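PDB 4GUC: protein BA_2500 from Bacillus anthracis, which is of unknown function but belongs to the DUF5065 family, placed in the E-set clan of immunoglobulin-like beta domains. Local coordinates for residues Asp41-Thr46 and Tyr84-Thr89; Ile53-Gln58 and Leu69-Thr74. All coordinates share one frame; numbering follows the deposited sequence.

Interaction 1: Asp41-Thr46 and Tyr84-Thr89; sequences DVTIYT and YGRFVT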
loop_
_atom_site.group_PDB
_atom_site.type_symbol
_atom_site.label_atom_id
_atom_site.label_comp_id
_atom_site.label_asym_id
_atom_site.label_seq_id
_atom_site.Cartn_x
_atom_site.Cartn_y
_atom_site.Cartn_z
ATOM N N ASP A 41 -6.311 1.420 8.621
ATOM C CA ASP A 41 -6.969 2.738 8.700
ATOM C C ASP A 41 -5.900 3.771 8.985
ATOM O O ASP A 41 -5.360 3.823 10.091
ATOM C CB ASP A 41 -8.071 2.651 9.770
ATOM C CG ASP A 41 -8.918 3.932 9.929
ATOM O OD1 ASP A 41 -8.622 4.996 9.345
ATOM O OD2 ASP A 41 -9.950 3.857 10.670
ATOM N N VAL A 42 -5.588 4.564 7.969
ATOM C CA VAL A 42 -4.564 5.599 8.052
ATOM C C VAL A 42 -5.028 6.963 7.571
ATOM O O VAL A 42 -5.851 7.058 6.668
ATOM C CB VAL A 42 -3.308 5.180 7.227
ATOM C CG1 VAL A 42 -2.792 3.795 7.723
ATOM C CG2 VAL A 42 -3.597 5.085 5.747
ATOM N N THR A 43 -4.466 8.024 8.150
ATOM C CA THR A 43 -4.762 9.420 7.751
ATOM C C THR A 43 -3.403 10.023 7.376
ATOM O O THR A 43 -2.470 9.988 8.191
ATOM C CB THR A 43 -5.477 10.236 8.827
ATOM O OG1 THR A 43 -6.773 9.668 9.040
ATOM C CG2 THR A 43 -5.653 11.705 8.374
ATOM N N ILE A 44 -3.313 10.636 6.201
ATOM C CA ILE A 44 -2.063 11.152 5.661
ATOM C C ILE A 44 -2.209 12.520 5.036
ATOM O O ILE A 44 -3.206 12.775 4.328
ATOM C CB ILE A 44 -1.637 10.186 4.486
ATOM C CG1 ILE A 44 -1.630 8.720 4.954
ATOM C CG2 ILE A 44 -0.290 10.583 3.944
ATOM C CD1 ILE A 44 -1.338 7.692 3.873
ATOM N N TYR A 45 -1.265 13.425 5.282
ATOM C CA TYR A 45 -1.285 14.730 4.632
ATOM C C TYR A 45 -0.996 14.535 3.137
ATOM O O TYR A 45 0.044 13.947 2.787
ATOM C CB TYR A 45 -0.247 15.681 5.226
ATOM C CG TYR A 45 -0.064 16.953 4.413
ATOM C CD1 TYR A 45 -1.072 17.927 4.360
ATOM C CD2 TYR A 45 1.134 17.220 3.724
ATOM C CE1 TYR A 45 -0.934 19.063 3.658
ATOM C CE2 TYR A 45 1.282 18.387 3.016
ATOM C CZ TYR A 45 0.251 19.328 2.993
ATOM O OH TYR A 45 0.416 20.521 2.286
ATOM N N THR A 46 -1.844 15.044 2.252
ATOM C CA THR A 46 -1.659 14.869 0.808
ATOM C C THR A 46 -1.523 16.152 -0.008
ATOM O O THR A 46 -1.457 16.143 -1.232
ATOM C CB THR A 46 -2.726 13.954 0.266
ATOM O OG1 THR A 46 -4.024 14.405 0.648
ATOM C CG2 THR A 46 -2.570 12.513 0.818
ATOM N N TYR A 84 -5.948 16.317 3.370
ATOM C CA TYR A 84 -5.522 15.050 3.937
ATOM C C TYR A 84 -6.375 13.951 3.311
ATOM O O TYR A 84 -7.422 14.217 2.729
ATOM C CB TYR A 84 -5.656 14.986 5.475
ATOM C CG TYR A 84 -4.631 15.790 6.254
ATOM C CD1 TYR A 84 -4.594 17.174 6.181
ATOM C CD2 TYR A 84 -3.772 15.169 7.160
ATOM C CE1 TYR A 84 -3.687 17.925 6.892
ATOM C CE2 TYR A 84 -2.848 15.919 7.910
ATOM C CZ TYR A 84 -2.818 17.287 7.755
ATOM O OH TYR A 84 -1.946 18.080 8.457
ATOM N N GLY A 85 -5.892 12.729 3.397
ATOM C CA GLY A 85 -6.617 11.555 2.921
ATOM C C GLY A 85 -6.769 10.529 4.022
ATOM O O GLY A 85 -5.846 10.344 4.828
ATOM N N ARG A 86 -7.920 9.852 4.071
ATOM C CA ARG A 86 -8.155 8.778 5.048
ATOM C C ARG A 86 -8.384 7.526 4.191
ATOM O O ARG A 86 -9.241 7.528 3.325
ATOM C CB ARG A 86 -9.360 9.033 5.945
ATOM C CG ARG A 86 -9.545 7.932 6.947
ATOM C CD ARG A 86 -10.826 8.083 7.692
ATOM N NE ARG A 86 -10.997 6.976 8.625
ATOM C CZ ARG A 86 -12.138 6.724 9.261
ATOM N NH1 ARG A 86 -13.194 7.480 9.025
ATOM N NH2 ARG A 86 -12.222 5.684 10.086
ATOM N N PHE A 87 -7.617 6.469 4.463
ATOM C CA PHE A 87 -7.664 5.204 3.693
ATOM C C PHE A 87 -7.985 4.064 4.648
ATOM O O PHE A 87 -7.182 3.756 5.532
ATOM C CB PHE A 87 -6.330 5.014 2.946
ATOM C CG PHE A 87 -5.968 6.211 2.065
ATOM C CD1 PHE A 87 -6.490 6.341 0.775
ATOM C CD2 PHE A 87 -5.187 7.237 2.541
ATOM C CE1 PHE A 87 -6.215 7.432 0.013
ATOM C CE2 PHE A 87 -4.912 8.353 1.749
ATOM C CZ PHE A 87 -5.419 8.460 0.496
ATOM N N VAL A 88 -9.158 3.468 4.451
ATOM C CA VAL A 88 -9.666 2.437 5.345
ATOM C C VAL A 88 -10.132 1.187 4.617
ATOM O O VAL A 88 -10.879 1.282 3.634
ATOM C CB VAL A 88 -10.934 3.006 6.101
ATOM C CG1 VAL A 88 -11.459 1.989 7.118
ATOM C CG2 VAL A 88 -10.613 4.308 6.817
ATOM N N THR A 89 -9.676 0.013 5.045
ATOM C CA THR A 89 -10.169 -1.201 4.408
ATOM C C THR A 89 -10.042 -2.368 5.409
ATOM O O THR A 89 -9.061 -2.431 6.145
ATOM C CB THR A 89 -9.438 -1.488 3.062
ATOM O OG1 THR A 89 -10.246 -2.305 2.223
ATOM C CG2 THR A 89 -8.086 -2.151 3.266
#

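Interaction 2: Ile53-Gln58 and Leu69-Thr74; sequences IVKIYQ and LHRYKT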
loop_
_atom_site.group_PDB
_atom_site.type_symbol
_atom_site.label_atom_id
_atom_site.label_comp_id
_atom_site.label_asym_id
_atom_site.label_seq_id
_atom_site.Cartn_x
_atom_site.Cartn_y
_atom_site.Cartn_z
ATOM N N ILE A 53 -4.168 7.985 -3.599
ATOM C CA ILE A 53 -4.793 6.662 -3.691
ATOM C C ILE A 53 -3.784 5.710 -3.043
ATOM O O ILE A 53 -2.572 5.829 -3.266
ATOM C CB ILE A 53 -5.020 6.216 -5.160
ATOM C CG1 ILE A 53 -5.991 7.180 -5.883
ATOM C CG2 ILE A 53 -5.544 4.769 -5.229
ATOM C CD1 ILE A 53 -6.133 6.854 -7.356
ATOM N N VAL A 54 -4.283 4.756 -2.264
ATOM C CA VAL A 54 -3.423 3.763 -1.621
ATOM C C VAL A 54 -3.748 2.351 -2.121
ATOM O O VAL A 54 -4.915 2.007 -2.307
ATOM C CB VAL A 54 -3.594 3.783 -0.078
ATOM C CG1 VAL A 54 -2.943 2.533 0.589
ATOM C CG2 VAL A 54 -3.094 5.082 0.497
ATOM N N LYS A 55 -2.733 1.564 -2.420
ATOM C CA LYS A 55 -2.902 0.187 -2.788
ATOM C C LYS A 55 -2.145 -0.693 -1.802
ATOM O O LYS A 55 -1.089 -0.301 -1.288
ATOM C CB LYS A 55 -2.313 -0.091 -4.180
ATOM C CG LYS A 55 -3.119 0.407 -5.356
ATOM C CD LYS A 55 -2.429 0.231 -6.689
ATOM C CE LYS A 55 -3.278 0.728 -7.825
ATOM N NZ LYS A 55 -2.464 0.571 -9.081
ATOM N N ILE A 56 -2.713 -1.858 -1.510
ATOM C CA ILE A 56 -2.104 -2.894 -0.714
ATOM C C ILE A 56 -1.662 -3.983 -1.717
ATOM O O ILE A 56 -2.495 -4.508 -2.460
ATOM C CB ILE A 56 -3.028 -3.495 0.360
ATOM C CG1 ILE A 56 -3.456 -2.408 1.371
ATOM C CG2 ILE A 56 -2.320 -4.653 1.057
ATOM C CD1 ILE A 56 -4.358 -2.891 2.502
ATOM N N TYR A 57 -0.362 -4.253 -1.768
ATOM C CA TYR A 57 0.198 -5.286 -2.610
ATOM C C TYR A 57 0.779 -6.414 -1.768
ATOM O O TYR A 57 1.309 -6.192 -0.678
ATOM C CB TYR A 57 1.393 -4.763 -3.410
ATOM C CG TYR A 57 1.173 -3.672 -4.454
ATOM C CD1 TYR A 57 0.992 -3.998 -5.793
ATOM C CD2 TYR A 57 1.237 -2.324 -4.134
ATOM C CE1 TYR A 57 0.851 -3.017 -6.775
ATOM C CE2 TYR A 57 1.091 -1.345 -5.098
ATOM C CZ TYR A 57 0.922 -1.685 -6.419
ATOM O OH TYR A 57 0.829 -0.656 -7.317
ATOM N N GLN A 58 0.706 -7.640 -2.284
ATOM C CA GLN A 58 1.327 -8.775 -1.655
ATOM C C GLN A 58 2.718 -8.929 -2.306
ATOM O O GLN A 58 2.893 -8.739 -3.512
ATOM C CB GLN A 58 0.529 -10.060 -1.910
ATOM C CG GLN A 58 1.113 -11.262 -1.226
ATOM C CD GLN A 58 0.450 -12.559 -1.651
ATOM O OE1 GLN A 58 0.952 -13.209 -2.569
ATOM N NE2 GLN A 58 -0.706 -12.855 -1.114
ATOM N N LEU A 69 5.352 -7.649 -6.783
ATOM C CA LEU A 69 4.277 -6.944 -6.040
ATOM C C LEU A 69 2.956 -7.253 -6.776
ATOM O O LEU A 69 2.893 -7.083 -7.994
ATOM C CB LEU A 69 4.534 -5.450 -5.957
ATOM C CG LEU A 69 5.760 -5.061 -5.132
ATOM C CD1 LEU A 69 5.899 -3.519 -5.061
ATOM C CD2 LEU A 69 5.703 -5.675 -3.724
ATOM N N HIS A 70 1.935 -7.751 -6.081
ATOM C CA HIS A 70 0.664 -8.138 -6.686
ATOM C C HIS A 70 -0.435 -7.392 -5.977
ATOM O O HIS A 70 -0.608 -7.532 -4.763
ATOM C CB HIS A 70 0.551 -9.653 -6.527
ATOM C CG HIS A 70 1.786 -10.363 -6.998
ATOM N ND1 HIS A 70 2.078 -10.532 -8.336
ATOM C CD2 HIS A 70 2.827 -10.899 -6.315
ATOM C CE1 HIS A 70 3.236 -11.163 -8.452
ATOM N NE2 HIS A 70 3.708 -11.399 -7.241
ATOM N N ARG A 71 -1.202 -6.597 -6.707
ATOM C CA ARG A 71 -2.251 -5.784 -6.107
ATOM C C ARG A 71 -3.393 -6.581 -5.506
ATOM O O ARG A 71 -3.977 -7.429 -6.168
ATOM C CB ARG A 71 -2.821 -4.814 -7.153
ATOM C CG ARG A 71 -3.782 -3.761 -6.522
ATOM C CD ARG A 71 -4.454 -2.865 -7.527
ATOM N NE ARG A 71 -5.331 -3.604 -8.435
ATOM C CZ ARG A 71 -5.029 -3.993 -9.683
ATOM N NH1 ARG A 71 -3.867 -3.686 -10.251
ATOM N NH2 ARG A 71 -5.917 -4.680 -10.392
ATOM N N TYR A 72 -3.681 -6.346 -4.230
ATOM C CA TYR A 72 -4.804 -6.973 -3.525
ATOM C C TYR A 72 -5.951 -6.002 -3.302
ATOM O O TYR A 72 -7.110 -6.431 -3.202
ATOM C CB TYR A 72 -4.372 -7.627 -2.185
ATOM C CG TYR A 72 -4.016 -9.087 -2.355
ATOM C CD1 TYR A 72 -2.953 -9.483 -3.161
ATOM C CD2 TYR A 72 -4.740 -10.073 -1.697
ATOM C CE1 TYR A 72 -2.653 -10.823 -3.350
ATOM C CE2 TYR A 72 -4.417 -11.425 -1.848
ATOM C CZ TYR A 72 -3.379 -11.786 -2.669
ATOM O OH TYR A 72 -3.052 -13.129 -2.842
ATOM N N LYS A 73 -5.671 -4.713 -3.187
ATOM C CA LYS A 73 -6.742 -3.746 -2.942
ATOM C C LYS A 73 -6.348 -2.355 -3.346
ATOM O O LYS A 73 -5.191 -1.976 -3.174
ATOM C CB LYS A 73 -7.074 -3.713 -1.443
ATOM C CG LYS A 73 -8.419 -3.100 -1.073
ATOM C CD LYS A 73 -9.576 -3.984 -1.537
ATOM C CE LYS A 73 -10.937 -3.395 -1.226
ATOM N NZ LYS A 73 -12.019 -4.343 -1.661
ATOM N N THR A 74 -7.306 -1.582 -3.867
ATOM C CA THR A 74 -7.119 -0.161 -4.231
ATOM C C THR A 74 -8.066 0.551 -3.260
ATOM O O THR A 74 -9.261 0.220 -3.172
ATOM C CB THR A 74 -7.500 0.157 -5.676
ATOM O OG1 THR A 74 -6.679 -0.632 -6.534
ATOM C CG2 THR A 74 -7.273 1.628 -5.941
#

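Interaction 1: Asp41-Thr46 and Tyr84-Thr89
Asp41 meets Arg86 in a side-on salt bridge on the exposed face of the ribbon. Asp41 CG lies anti to its backbone N (chi1 -177°), and each carboxylate oxygen takes one guanidinium nitrogen: NE of Arg86 stands 3.2 Å from OD1 of Asp41, and NH2 of Arg86 is 3.0 Å from OD2 of Asp41. Both hydrogen bonds are nearly straight and lie in the guanidinium plane, but meet the oxygens' syn sides somewhat out of the carboxylate plane; the two planes are 25° apart. Val88 CG2 lies alongside, 3.3 Å from Asp41 OD1. Val42 turns to the buried face, where its CG2 touches Phe87 CB at 3.9 Å. Its backbone N and O both bond Phe87, one of two hydrogen-bonded pairs between 41-46 and 84-89 in this antiparallel ribbon of the beta domain; Ile44 with Gly85 is the other, and Thr89 continues the ladder to Phe40. Thr43, back on the exposed face, rests its OG1 near the aliphatic CG of Arg86. The Ile44 side chain crosses that of Phe87 at about a right angle, its CD1 4.1 Å from Phe87 CD2, while Met104 and Leu29 also pack on Ile44. At the far end the Tyr45 ring turns its edge to the face of Tyr84, CD1 of Tyr45 lying 3.6 Å from CE1 of Tyr84 with the planes at 67°. Tyr45 CA sits over the same ring in a CH-pi contact. Thr46 leaves the strand, its OG1 weakly hydrogen-bonded to Asn83 O.

Interaction 2: Ile53-Gln58 and Leu69-Thr74
Tyr57 is buried against the backbone of Leu69-Arg71, and this is the tight side of the contact. Its CD1 comes within 3.5 Å of Arg71 N, and the same ring atom meets Leu69 CB at 3.8 Å, the two side chains crossing at about a right angle. Trp11 and Val103 add to the packing on the ring, and its hydroxyl is hydrogen-bonded to Asp9. On the same face Lys55, extended beyond CG, brings its CE to 3.8 Å from Arg71 CD. The two cationic ends share Asp9 OD1 through salt bridges, which probably offsets the repulsion between NZ of Lys55 and NH1 of Arg71, 4.6 Å apart. The strands form a beta hairpin whose pairing is broken by a classic bulge: Tyr72 and Lys73 together sit opposite the single residue Ile56, whose carbonyl oxygen accepts two bonds, from Tyr72 N at 2.8 Å and from Lys73 N at 3.3 Å. The extra residue shifts the register by one, and the antiparallel strands diverge, their short axes at 131° instead of near 180°. Beyond the bulge Gln58 and His70 exchange two backbone hydrogen bonds. The partly exposed side is more polar. The side chains of Gln58 and Tyr72 cross obliquely, CB of Gln58 lying 3.6 Å from CE1 of Tyr72. Extended beyond CG, the Gln58 chain carries its amide to the Tyr72 hydroxyl, tilted 35° to that ring, with NE2 of Gln58 2.9 Å from OH of Tyr72. Tyr100 and Ser60 bind the Gln58 amide, while Asn96 holds the Tyr72 hydroxyl. Lys73 lies at the solvent side: its CB faces Ile56 CB, and the rest of its chain leads away from strand 53-58.

In the fold
Interactions 1 and 2 belong to separate sheets packed against each other, their centres about 15 Å apart. Phe87 bridges them at one end: its CG lies 3.5 Å from Val54 CG2, and its CE1 is 4.0 Å from Ile53 CA. Farther along strand 84-90, Thr89 continues the interface, with CG2 of Thr89 3.9 Å from Ile56 CD1 and OG1 of Thr89 3.7 Å from Lys73 CE. Along the chain, the hairpin of interaction 2 is inserted between the two strands of interaction 1. Strands 39-45 and 53-59, and likewise 69-76 and 84-90, are consecutive but lie in different sheets. A glycerol, probably from the crystallisation liquor, sits about 4 Å from the Ile44 side chain.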